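Local coordinates for protein U4/U6 snRNA-associated-splicing factor PRP24 (Saccharomyces cerevisiae, PDB 4N0T) that binds U6 snRNA, anneals it to U4 snRNA and serves as a recycling factor of the spliceosome, at residues A[179-185]-A[221-227]; A[186-190]-A[213-217]; A[199-204]-A[228-233]. One frame throughout, in Å; residues are numbered along the deposited sequence.

All three contacts belong to the third RNA recognition motif; contact 1 pairs its central strands, one face against U6 snRNA. Contact 2, about 12 Å away between centres, joins two loops at the strand ends; Gln214 OE1 lies 2.9 Å from Cys223 N, and Gln214 touches A12 of chain B. Contact 3, centred about 15 Å from contact 1, joins the turn after helix 192-199 to the start of helix 231-237. Phe199 and Phe228 pack against the face away from the RNA: Phe199 CE2 is 3.7 Å and Phe228 CE1 3.8 Å from Ile180 CD1. Contacts 2 and 3, about 24 Å apart between centres, do not touch; contact 3's nearest atom is about 11 Å from the RNA.

Contact 1: residues A[179-185]-A[221-227]; sequences EIMIRNL and NCCAFMV. With nucleotides of chain B.
A G1 beta bulge breaks this antiparallel pair: Asn184, at positive phi (69°/29°), and Leu185 both face Cys222, shifting the register by one. Up to there Glu179 pairs with Val227, Ile180 with Met226, Met181 with Phe225 and Ile182 with Ala224; the strand axes approach to 4.6 Å at 158°. Hydrogen-bonded pairs are Ile180-Met226 (N-O 2.8 Å, O-N 2.9 Å), Ile182-Ala224 (N-O 2.8 Å, O-N 3.0 Å) and, past the bulge, Leu185-Cys222 (N-O 2.9 Å, O-N 2.8 Å). These are central strands beta1 and beta3 of an RRM sheet. Ile180, Ile182, Leu185, Cys222, Ala224 and Met226 share the face away from the RNA: Ile180, Ile182 and Met226 pack on Phe199, Ala224 on Leu195, and Ile180 CG1 is 3.7 Å from Met226 CB. On the other face, extended Met181 (chi1 t, chi2 t) sets CG 4.0 Å from the centroid of the Phe225 ring (chi1 m), a CH-pi contact; the base of C14 of chain B lies over the opposite ring face. Glu179 (chi1 t) accepts at OE1 from C14 N4 (2.8 Å) and bonds Thr174 OG1; Glu179 OE2 lies 2.7 Å from C14 N3. Arg183 spreads its guanidinium over A62 of chain B, NH2 to C4 3.5 Å, and Asn184 ND2 bonds a cytosine base. One face thus reads bases by stacking and edge recognition; the apolar one, Cys222 and Met226 included, packs into the core.

Contact 2: residues A[186-190]-A[213-217]; sequences STELL and GQKEH. With nucleotides of chain B.
Gly213 opens the second segment at phi/psi 94°/-5°, where a side chain would run into the preceding carbonyl; its O receives both His217 N (3.0 Å) and His217 ND1 (2.8 Å), closing a turn in which 214-216 have helical angles. Next, Gln214 (chi1 m, chi2 t) points toward the first segment and places CB 3.8 Å from Leu190 CD2. Its amide is used outside the two segments: OE1 accepts from Cys223 N of the strand, NE2 donates to Pro211 O of its own loop, while CG lies 3.3 Å from O2' of A12 of chain B. Lys215, whose CA is 5.6 Å from Thr187 CA, has chi1 m and then an all-trans chain that crosses to the other loop: Lys215 CE passes 3.4 Å from Thr187 O, and NZ makes a weak hydrogen bond to Leu190 O at 2.9 Å. The partner residues 187-189 have helical angles; Leu190 N bonds Thr187 O (3.1 Å), and Leu190 (chi1 t, chi2 p) and Thr187 point toward the second segment. In the RRM this joins the beta1-alpha1 loop to the beta2-beta3 loop, and Thr187, Leu190 and Gln214 all touch Cys222. With buried Leu190 packed on Gln214 and a weak lysine-carbonyl bond from exposed Lys215, the chemistry implies a modest link between loops, one of them lying beside the RNA sugar.

Contact 3: residues A[199-204]-A[228-233]; sequences FEGFGS and FENKDS
The ring of Phe228 (chi1 m, chi2 89°) reaches from the end of its strand into the turn 199-204. Its CZ lies 4.2 Å from Phe199 CB and its CE2 4.2 Å from Phe202 CB, while the carbonyls of Phe199 and Gly203 sit at the ring edge, Phe199 O 3.8 Å from Phe228 CE2 and Gly203 O 3.8 Å from Phe228 CD2. Phe199 (m, 86°) and Phe202 (m, -74°) both direct CB toward the second segment, though the Phe202 ring leads away, onto Ala237 and Met240. In the beta-alpha-beta-beta-alpha-beta order of the RRM, this joins the alpha1-beta2 turn to the beta3-alpha2 junction. Residues 200-202 have helical angles, with Phe202 N bonded to Phe199 O at 3.0 Å; Gly203 follows at phi/psi 159°/171°, where a CB would clash with Ser233 OG. That hydroxyl (chi1 m) lies 2.9 Å from Phe202 O. Asn230 (chi1 p) is the N-cap of helix 231-237, its OD1 accepting from Ser233 N at 3.2 Å. Ser204 O takes the hydrogen bond from Glu229 N at 2.9 Å, and water 1 donates to Ser204 O (2.9 Å) while accepting from Asn230 N (3.1 Å). Ser204 CB packs 3.6 Å from Glu229 CD.

Contact 1: residues A[179-185]-A[221-227]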
loop_
_atom_site.group_PDB
_atom_site.type_symbol
_atom_site.label_atom_id
_atom_site.label_comp_id
_atom_site.label_asym_id
_atom_site.label_seq_id
_atom_site.Cartn_x
_atom_site.Cartn_y
_atom_site.Cartn_z
ATOM N N GLU A 179 -13.061 11.270 -15.698
ATOM C CA GLU A 179 -11.974 11.717 -16.563
ATOM C C GLU A 179 -11.970 10.944 -17.867
ATOM O O GLU A 179 -11.935 9.704 -17.865
ATOM C CB GLU A 179 -10.604 11.549 -15.873
ATOM C CG GLU A 179 -9.447 12.073 -16.747
ATOM C CD GLU A 179 -8.076 11.798 -16.141
ATOM O OE1 GLU A 179 -7.876 10.681 -15.610
ATOM O OE2 GLU A 179 -7.198 12.698 -16.179
ATOM N N ILE A 180 -11.997 11.661 -18.987
ATOM C CA ILE A 180 -11.874 11.008 -20.281
ATOM C C ILE A 180 -10.464 11.208 -20.826
ATOM O O ILE A 180 -9.759 12.177 -20.461
ATOM C CB ILE A 180 -12.912 11.514 -21.316
ATOM C CG1 ILE A 180 -12.792 13.025 -21.513
ATOM C CG2 ILE A 180 -14.330 11.134 -20.865
ATOM C CD1 ILE A 180 -13.546 13.541 -22.772
ATOM N N MET A 181 -10.041 10.272 -21.670
ATOM C CA MET A 181 -8.816 10.430 -22.434
ATOM C C MET A 181 -9.199 10.558 -23.900
ATOM O O MET A 181 -9.985 9.761 -24.431
ATOM C CB MET A 181 -7.893 9.225 -22.253
ATOM C CG MET A 181 -6.530 9.403 -22.931
ATOM S SD MET A 181 -5.468 7.945 -22.705
ATOM C CE MET A 181 -3.922 8.606 -23.269
ATOM N N ILE A 182 -8.638 11.573 -24.539
ATOM C CA ILE A 182 -8.858 11.811 -25.963
ATOM C C ILE A 182 -7.550 11.448 -26.658
ATOM O O ILE A 182 -6.484 11.961 -26.293
ATOM C CB ILE A 182 -9.191 13.290 -26.197
ATOM C CG1 ILE A 182 -10.413 13.686 -25.352
ATOM C CG2 ILE A 182 -9.434 13.566 -27.685
ATOM C CD1 ILE A 182 -10.522 15.180 -25.070
ATOM N N ARG A 183 -7.616 10.555 -27.643
ATOM C CA ARG A 183 -6.412 10.080 -28.320
ATOM C C ARG A 183 -6.488 10.378 -29.807
ATOM O O ARG A 183 -7.571 10.541 -30.356
ATOM C CB ARG A 183 -6.210 8.569 -28.094
ATOM C CG ARG A 183 -5.814 8.252 -26.651
ATOM C CD ARG A 183 -5.712 6.747 -26.374
ATOM N NE ARG A 183 -7.020 6.093 -26.312
ATOM C CZ ARG A 183 -7.203 4.874 -25.801
ATOM N NH1 ARG A 183 -6.159 4.190 -25.341
ATOM N NH2 ARG A 183 -8.417 4.331 -25.768
ATOM N N ASN A 184 -5.307 10.440 -30.412
ATOM C CA ASN A 184 -5.131 10.638 -31.846
ATOM C C ASN A 184 -5.533 12.012 -32.322
ATOM O O ASN A 184 -5.932 12.183 -33.469
ATOM C CB ASN A 184 -5.845 9.547 -32.645
ATOM C CG ASN A 184 -5.195 8.197 -32.476
ATOM O OD1 ASN A 184 -4.021 8.098 -32.056
ATOM N ND2 ASN A 184 -5.953 7.135 -32.777
ATOM N N LEU A 185 -5.411 13.004 -31.448
ATOM C CA LEU A 185 -5.535 14.384 -31.901
ATOM C C LEU A 185 -4.327 14.714 -32.772
ATOM O O LEU A 185 -3.249 14.157 -32.576
ATOM C CB LEU A 185 -5.548 15.312 -30.689
ATOM C CG LEU A 185 -6.794 15.275 -29.800
ATOM C CD1 LEU A 185 -6.465 15.878 -28.418
ATOM C CD2 LEU A 185 -7.940 16.045 -30.450
ATOM N N ASN A 221 0.306 11.662 -33.435
ATOM C CA ASN A 221 -0.893 11.546 -32.614
ATOM C C ASN A 221 -0.617 12.144 -31.256
ATOM O O ASN A 221 0.453 11.912 -30.687
ATOM C CB ASN A 221 -1.282 10.075 -32.435
ATOM C CG ASN A 221 -1.664 9.423 -33.738
ATOM O OD1 ASN A 221 -2.292 10.054 -34.597
ATOM N ND2 ASN A 221 -1.299 8.159 -33.901
ATOM N N CYS A 222 -1.566 12.930 -30.756
ATOM C CA CYS A 222 -1.425 13.546 -29.438
ATOM C C CYS A 222 -2.598 13.156 -28.579
ATOM O O CYS A 222 -3.672 12.849 -29.089
ATOM C CB CYS A 222 -1.432 15.067 -29.569
ATOM S SG CYS A 222 -0.145 15.734 -30.685
ATOM N N CYS A 223 -2.404 13.209 -27.266
ATOM C CA CYS A 223 -3.487 12.899 -26.345
ATOM C C CYS A 223 -3.725 14.021 -25.354
ATOM O O CYS A 223 -2.872 14.889 -25.153
ATOM C CB CYS A 223 -3.202 11.595 -25.599
ATOM S SG CYS A 223 -1.782 11.682 -24.480
ATOM N N ALA A 224 -4.911 14.000 -24.752
ATOM C CA ALA A 224 -5.293 14.973 -23.743
ATOM C C ALA A 224 -6.281 14.309 -22.812
ATOM O O ALA A 224 -6.941 13.332 -23.186
ATOM C CB ALA A 224 -5.922 16.197 -24.393
ATOM N N PHE A 225 -6.380 14.833 -21.593
ATOM C CA PHE A 225 -7.317 14.294 -20.627
ATOM C C PHE A 225 -8.240 15.404 -20.189
ATOM O O PHE A 225 -7.830 16.560 -20.093
ATOM C CB PHE A 225 -6.574 13.773 -19.405
ATOM C CG PHE A 225 -5.708 12.572 -19.670
ATOM C CD1 PHE A 225 -4.435 12.714 -20.204
ATOM C CD2 PHE A 225 -6.165 11.297 -19.363
ATOM C CE1 PHE A 225 -3.631 11.604 -20.430
ATOM C CE2 PHE A 225 -5.363 10.178 -19.593
ATOM C CZ PHE A 225 -4.092 10.339 -20.118
ATOM N N MET A 226 -9.485 15.054 -19.920
ATOM C CA MET A 226 -10.489 16.041 -19.571
ATOM C C MET A 226 -11.315 15.500 -18.416
ATOM O O MET A 226 -11.832 14.377 -18.473
ATOM C CB MET A 226 -11.369 16.339 -20.788
ATOM C CG MET A 226 -12.531 17.293 -20.484
ATOM S SD MET A 226 -13.425 17.679 -22.012
ATOM C CE MET A 226 -12.121 18.366 -23.035
ATOM N N VAL A 227 -11.393 16.283 -17.345
ATOM C CA VAL A 227 -12.178 15.913 -16.186
ATOM C C VAL A 227 -13.480 16.703 -16.127
ATOM O O VAL A 227 -13.460 17.940 -16.163
ATOM C CB VAL A 227 -11.398 16.197 -14.908
ATOM C CG1 VAL A 227 -12.273 15.922 -13.699
ATOM C CG2 VAL A 227 -10.149 15.331 -14.878
ATOM P P C B 14 1.573 9.760 -16.714
ATOM O OP1 C B 14 2.963 9.492 -17.192
ATOM O OP2 C B 14 1.118 9.190 -15.412
ATOM O "O5'" C B 14 1.333 11.329 -16.605
ATOM C "C5'" C B 14 1.755 12.220 -17.634
ATOM C "C4'" C B 14 0.718 13.282 -17.898
ATOM O "O4'" C B 14 -0.480 12.649 -18.413
ATOM C "C3'" C B 14 0.223 14.063 -16.685
ATOM O "O3'" C B 14 1.065 15.138 -16.324
ATOM C "C2'" C B 14 -1.149 14.532 -17.134
ATOM O "O2'" C B 14 -1.019 15.617 -18.050
ATOM C "C1'" C B 14 -1.621 13.334 -17.944
ATOM N N1 C B 14 -2.498 12.387 -17.210
ATOM C C2 C B 14 -3.793 12.806 -16.901
ATOM O O2 C B 14 -4.135 13.972 -17.169
ATOM N N3 C B 14 -4.642 11.945 -16.310
ATOM C C4 C B 14 -4.257 10.699 -16.026
ATOM N N4 C B 14 -5.166 9.919 -15.444
ATOM C C5 C B 14 -2.946 10.223 -16.344
ATOM C C6 C B 14 -2.113 11.095 -16.947
ATOM P P A B 62 -11.606 -1.252 -25.543
ATOM O OP1 A B 62 -10.409 -0.406 -25.279
ATOM O OP2 A B 62 -12.754 -1.230 -24.598
ATOM O "O5'" A B 62 -12.183 -0.874 -26.978
ATOM C "C5'" A B 62 -11.328 -0.789 -28.110
ATOM C "C4'" A B 62 -11.503 0.527 -28.822
ATOM O "O4'" A B 62 -10.892 1.587 -28.042
ATOM C "C3'" A B 62 -10.847 0.635 -30.193
ATOM O "O3'" A B 62 -11.669 0.101 -31.217
ATOM C "C2'" A B 62 -10.608 2.132 -30.333
ATOM O "O2'" A B 62 -11.821 2.784 -30.688
ATOM C "C1'" A B 62 -10.254 2.512 -28.894
ATOM N N9 A B 62 -8.808 2.416 -28.616
ATOM C C8 A B 62 -8.202 1.434 -27.866
ATOM N N7 A B 62 -6.906 1.579 -27.747
ATOM C C5 A B 62 -6.634 2.737 -28.467
ATOM C C6 A B 62 -5.435 3.425 -28.720
ATOM N N6 A B 62 -4.237 3.037 -28.267
ATOM N N1 A B 62 -5.514 4.553 -29.469
ATOM C C2 A B 62 -6.708 4.938 -29.915
ATOM N N3 A B 62 -7.906 4.376 -29.743
ATOM C C4 A B 62 -7.797 3.267 -28.994
ATOM P P A B 13 3.571 10.450 -21.490
ATOM O OP1 A B 13 4.346 11.292 -20.526
ATOM O OP2 A B 13 3.726 8.976 -21.567
ATOM O "O5'" A B 13 2.044 10.806 -21.234
ATOM C "C5'" A B 13 1.030 9.836 -21.438
ATOM C "C4'" A B 13 0.251 9.636 -20.167
ATOM O "O4'" A B 13 -0.996 8.954 -20.467
ATOM C "C3'" A B 13 0.945 8.791 -19.098
ATOM O "O3'" A B 13 0.521 9.268 -17.818
ATOM C "C2'" A B 13 0.323 7.419 -19.327
ATOM O "O2'" A B 13 0.402 6.545 -18.222
ATOM C "C1'" A B 13 -1.111 7.825 -19.624
ATOM N N9 A B 13 -1.954 6.841 -20.296
ATOM C C8 A B 13 -1.753 6.149 -21.461
ATOM N N7 A B 13 -2.773 5.396 -21.789
ATOM C C5 A B 13 -3.706 5.625 -20.786
ATOM C C6 A B 13 -4.994 5.126 -20.558
ATOM N N6 A B 13 -5.600 4.250 -21.369
ATOM N N1 A B 13 -5.654 5.575 -19.469
ATOM C C2 A B 13 -5.057 6.451 -18.664
ATOM N N3 A B 13 -3.846 6.989 -18.768
ATOM C C4 A B 13 -3.218 6.525 -19.865
#

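Contact 2: residues A[186-190]-A[213-217]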
loop_
_atom_site.group_PDB
_atom_site.type_symbol
_atom_site.label_atom_id
_atom_site.label_comp_id
_atom_site.label_asym_id
_atom_site.label_seq_id
_atom_site.Cartn_x
_atom_site.Cartn_y
_atom_site.Cartn_z
ATOM N N SER A 186 -4.488 15.619 -33.736
ATOM C CA SER A 186 -3.312 16.153 -34.421
ATOM C C SER A 186 -2.737 17.274 -33.565
ATOM O O SER A 186 -3.415 17.767 -32.665
ATOM C CB SER A 186 -3.708 16.721 -35.774
ATOM O OG SER A 186 -4.679 17.741 -35.611
ATOM N N THR A 187 -1.510 17.704 -33.854
ATOM C CA THR A 187 -0.937 18.840 -33.123
ATOM C C THR A 187 -1.802 20.088 -33.272
ATOM O O THR A 187 -1.987 20.835 -32.315
ATOM C CB THR A 187 0.507 19.158 -33.544
ATOM O OG1 THR A 187 0.555 19.342 -34.962
ATOM C CG2 THR A 187 1.458 18.037 -33.138
ATOM N N GLU A 188 -2.339 20.306 -34.471
ATOM C CA GLU A 188 -3.232 21.436 -34.713
ATOM C C GLU A 188 -4.453 21.433 -33.783
ATOM O O GLU A 188 -4.912 22.490 -33.350
ATOM C CB GLU A 188 -3.667 21.480 -36.190
ATOM C CG GLU A 188 -5.089 21.991 -36.423
ATOM C CD GLU A 188 -5.300 22.580 -37.813
ATOM O OE1 GLU A 188 -5.089 21.859 -38.815
ATOM O OE2 GLU A 188 -5.681 23.770 -37.901
ATOM N N LEU A 189 -4.954 20.241 -33.457
ATOM C CA LEU A 189 -6.158 20.100 -32.643
ATOM C C LEU A 189 -5.857 20.040 -31.153
ATOM O O LEU A 189 -6.776 20.059 -30.332
ATOM C CB LEU A 189 -6.909 18.821 -33.030
ATOM C CG LEU A 189 -7.505 18.790 -34.439
ATOM C CD1 LEU A 189 -8.087 17.410 -34.724
ATOM C CD2 LEU A 189 -8.571 19.863 -34.610
ATOM N N LEU A 190 -4.576 19.932 -30.814
ATOM C CA LEU A 190 -4.162 19.838 -29.417
ATOM C C LEU A 190 -4.195 21.230 -28.813
ATOM O O LEU A 190 -3.163 21.868 -28.605
ATOM C CB LEU A 190 -2.774 19.206 -29.298
ATOM C CG LEU A 190 -2.345 18.819 -27.879
ATOM C CD1 LEU A 190 -3.231 17.698 -27.303
ATOM C CD2 LEU A 190 -0.889 18.410 -27.841
ATOM N N GLY A 213 5.277 18.413 -24.366
ATOM C CA GLY A 213 6.263 17.900 -25.307
ATOM C C GLY A 213 5.704 17.383 -26.625
ATOM O O GLY A 213 6.464 17.018 -27.523
ATOM N N GLN A 214 4.380 17.352 -26.754
ATOM C CA GLN A 214 3.754 16.735 -27.924
ATOM C C GLN A 214 3.828 17.576 -29.201
ATOM O O GLN A 214 4.040 17.044 -30.295
ATOM C CB GLN A 214 2.302 16.364 -27.614
ATOM C CG GLN A 214 2.152 15.451 -26.388
ATOM C CD GLN A 214 0.731 14.922 -26.232
ATOM O OE1 GLN A 214 0.336 13.964 -26.914
ATOM N NE2 GLN A 214 -0.048 15.547 -25.341
ATOM N N LYS A 215 3.632 18.884 -29.068
ATOM C CA LYS A 215 3.741 19.773 -30.219
ATOM C C LYS A 215 5.208 19.988 -30.518
ATOM O O LYS A 215 5.641 20.026 -31.671
ATOM C CB LYS A 215 3.099 21.118 -29.904
ATOM C CG LYS A 215 1.591 21.111 -29.965
ATOM C CD LYS A 215 1.043 22.435 -29.476
ATOM C CE LYS A 215 -0.433 22.518 -29.737
ATOM N NZ LYS A 215 -1.037 23.758 -29.176
ATOM N N GLU A 216 5.963 20.118 -29.439
ATOM C CA GLU A 216 7.372 20.451 -29.484
ATOM C C GLU A 216 8.165 19.341 -30.190
ATOM O O GLU A 216 9.153 19.609 -30.874
ATOM C CB GLU A 216 7.868 20.714 -28.052
ATOM C CG GLU A 216 7.087 21.830 -27.278
ATOM C CD GLU A 216 5.656 21.437 -26.834
ATOM O OE1 GLU A 216 5.259 20.270 -27.019
ATOM O OE2 GLU A 216 4.913 22.297 -26.304
ATOM N N HIS A 217 7.701 18.102 -30.055
ATOM C CA HIS A 217 8.303 16.970 -30.756
ATOM C C HIS A 217 7.533 16.552 -32.017
ATOM O O HIS A 217 7.792 15.480 -32.569
ATOM C CB HIS A 217 8.433 15.768 -29.819
ATOM C CG HIS A 217 9.463 15.942 -28.745
ATOM N ND1 HIS A 217 9.300 16.823 -27.693
ATOM C CD2 HIS A 217 10.661 15.349 -28.561
ATOM C CE1 HIS A 217 10.361 16.760 -26.909
ATOM N NE2 HIS A 217 11.203 15.876 -27.409
ATOM P P A B 12 6.452 7.727 -26.982
ATOM O OP1 A B 12 7.493 8.091 -27.971
ATOM O OP2 A B 12 6.757 6.726 -25.924
ATOM O "O5'" A B 12 5.953 9.091 -26.320
ATOM C "C5'" A B 12 5.018 9.086 -25.250
ATOM C "C4'" A B 12 4.195 10.350 -25.251
ATOM O "O4'" A B 12 3.361 10.369 -26.429
ATOM C "C3'" A B 12 3.217 10.520 -24.096
ATOM O "O3'" A B 12 3.848 11.057 -22.947
ATOM C "C2'" A B 12 2.164 11.463 -24.673
ATOM O "O2'" A B 12 2.589 12.812 -24.533
ATOM C "C1'" A B 12 2.173 11.085 -26.165
ATOM N N9 A B 12 1.011 10.270 -26.578
ATOM C C8 A B 12 0.242 10.493 -27.699
ATOM N N7 A B 12 -0.724 9.624 -27.859
ATOM C C5 A B 12 -0.589 8.774 -26.769
ATOM C C6 A B 12 -1.325 7.649 -26.374
ATOM N N6 A B 12 -2.383 7.186 -27.042
ATOM N N1 A B 12 -0.939 7.011 -25.243
ATOM C C2 A B 12 0.117 7.477 -24.584
ATOM N N3 A B 12 0.888 8.524 -24.855
ATOM C C4 A B 12 0.480 9.145 -25.981
#

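Contact 3: residues A[199-204]-A[228-233]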
loop_
_atom_site.group_PDB
_atom_site.type_symbol
_atom_site.label_atom_id
_atom_site.label_comp_id
_atom_site.label_asym_id
_atom_site.label_seq_id
_atom_site.Cartn_x
_atom_site.Cartn_y
_atom_site.Cartn_z
ATOM N N PHE A 199 -16.384 19.934 -26.194
ATOM C CA PHE A 199 -16.909 19.040 -25.164
ATOM C C PHE A 199 -17.773 19.695 -24.079
ATOM O O PHE A 199 -18.473 18.979 -23.370
ATOM C CB PHE A 199 -15.758 18.282 -24.474
ATOM C CG PHE A 199 -15.168 17.159 -25.302
ATOM C CD1 PHE A 199 -14.154 17.411 -26.217
ATOM C CD2 PHE A 199 -15.628 15.855 -25.151
ATOM C CE1 PHE A 199 -13.600 16.385 -26.967
ATOM C CE2 PHE A 199 -15.077 14.814 -25.897
ATOM C CZ PHE A 199 -14.061 15.080 -26.806
ATOM N N GLU A 200 -17.725 21.024 -23.923
ATOM C CA GLU A 200 -18.422 21.663 -22.794
ATOM C C GLU A 200 -19.947 21.513 -22.847
ATOM O O GLU A 200 -20.620 21.655 -21.826
ATOM C CB GLU A 200 -18.061 23.140 -22.662
ATOM C CG GLU A 200 -18.585 23.972 -23.827
ATOM C CD GLU A 200 -18.056 25.390 -23.819
ATOM O OE1 GLU A 200 -17.443 25.797 -22.818
ATOM O OE2 GLU A 200 -18.248 26.093 -24.834
ATOM N N GLY A 201 -20.482 21.209 -24.025
ATOM C CA GLY A 201 -21.902 20.923 -24.160
ATOM C C GLY A 201 -22.368 19.740 -23.323
ATOM O O GLY A 201 -23.528 19.681 -22.906
ATOM N N PHE A 202 -21.469 18.782 -23.081
ATOM C CA PHE A 202 -21.832 17.592 -22.321
ATOM C C PHE A 202 -21.982 17.868 -20.822
ATOM O O PHE A 202 -22.696 17.150 -20.126
ATOM C CB PHE A 202 -20.792 16.485 -22.545
ATOM C CG PHE A 202 -20.804 15.927 -23.934
ATOM C CD1 PHE A 202 -21.828 15.078 -24.345
ATOM C CD2 PHE A 202 -19.814 16.265 -24.843
ATOM C CE1 PHE A 202 -21.853 14.569 -25.623
ATOM C CE2 PHE A 202 -19.835 15.760 -26.129
ATOM C CZ PHE A 202 -20.854 14.905 -26.520
ATOM N N GLY A 203 -21.310 18.904 -20.331
ATOM C CA GLY A 203 -21.335 19.222 -18.908
ATOM C C GLY A 203 -20.149 20.077 -18.503
ATOM O O GLY A 203 -19.226 20.279 -19.290
ATOM N N SER A 204 -20.162 20.588 -17.272
ATOM C CA SER A 204 -19.083 21.450 -16.794
ATOM C C SER A 204 -17.743 20.722 -16.764
ATOM O O SER A 204 -17.642 19.627 -16.212
ATOM C CB SER A 204 -19.392 21.964 -15.383
ATOM O OG SER A 204 -20.542 22.792 -15.383
ATOM N N PHE A 228 -14.595 15.986 -16.024
ATOM C CA PHE A 228 -15.911 16.625 -15.904
ATOM C C PHE A 228 -16.333 16.659 -14.447
ATOM O O PHE A 228 -15.930 15.790 -13.660
ATOM C CB PHE A 228 -16.952 15.846 -16.685
ATOM C CG PHE A 228 -16.804 15.971 -18.164
ATOM C CD1 PHE A 228 -15.999 15.084 -18.865
ATOM C CD2 PHE A 228 -17.488 16.967 -18.856
ATOM C CE1 PHE A 228 -15.855 15.194 -20.250
ATOM C CE2 PHE A 228 -17.351 17.089 -20.247
ATOM C CZ PHE A 228 -16.536 16.201 -20.938
ATOM N N GLU A 229 -17.153 17.648 -14.088
ATOM C CA GLU A 229 -17.623 17.763 -12.705
ATOM C C GLU A 229 -18.451 16.567 -12.284
ATOM O O GLU A 229 -18.441 16.192 -11.110
ATOM C CB GLU A 229 -18.445 19.038 -12.503
ATOM C CG GLU A 229 -17.616 20.277 -12.222
ATOM C CD GLU A 229 -18.485 21.494 -11.970
ATOM O OE1 GLU A 229 -19.708 21.316 -11.756
ATOM O OE2 GLU A 229 -17.947 22.622 -11.995
ATOM N N ASN A 230 -19.189 15.968 -13.217
ATOM C CA ASN A 230 -19.922 14.754 -12.865
ATOM C C ASN A 230 -19.814 13.608 -13.867
ATOM O O ASN A 230 -19.579 13.812 -15.071
ATOM C CB ASN A 230 -21.386 15.055 -12.516
ATOM C CG ASN A 230 -22.155 15.616 -13.680
ATOM O OD1 ASN A 230 -22.469 14.895 -14.628
ATOM N ND2 ASN A 230 -22.476 16.907 -13.617
ATOM N N LYS A 231 -19.990 12.398 -13.355
ATOM C CA LYS A 231 -19.771 11.189 -14.132
ATOM C C LYS A 231 -20.697 11.056 -15.338
ATOM O O LYS A 231 -20.299 10.537 -16.379
ATOM C CB LYS A 231 -19.903 9.955 -13.229
ATOM C CG LYS A 231 -19.401 8.689 -13.884
ATOM C CD LYS A 231 -20.279 7.498 -13.550
ATOM C CE LYS A 231 -20.211 7.145 -12.080
ATOM N NZ LYS A 231 -20.468 5.683 -11.877
ATOM N N ASP A 232 -21.936 11.518 -15.207
ATOM C CA ASP A 232 -22.869 11.410 -16.323
ATOM C C ASP A 232 -22.386 12.197 -17.545
ATOM O O ASP A 232 -22.535 11.736 -18.675
ATOM C CB ASP A 232 -24.279 11.859 -15.917
ATOM C CG ASP A 232 -25.223 11.955 -17.107
ATOM O OD1 ASP A 232 -25.607 10.898 -17.655
ATOM O OD2 ASP A 232 -25.570 13.090 -17.506
ATOM N N SER A 233 -21.805 13.374 -17.325
ATOM C CA SER A 233 -21.282 14.155 -18.451
ATOM C C SER A 233 -20.128 13.422 -19.129
ATOM O O SER A 233 -20.048 13.356 -20.346
ATOM C CB SER A 233 -20.825 15.537 -17.986
ATOM O OG SER A 233 -21.923 16.255 -17.444
HETATM O O HOH W 1 -19.806 17.754 -15.652
#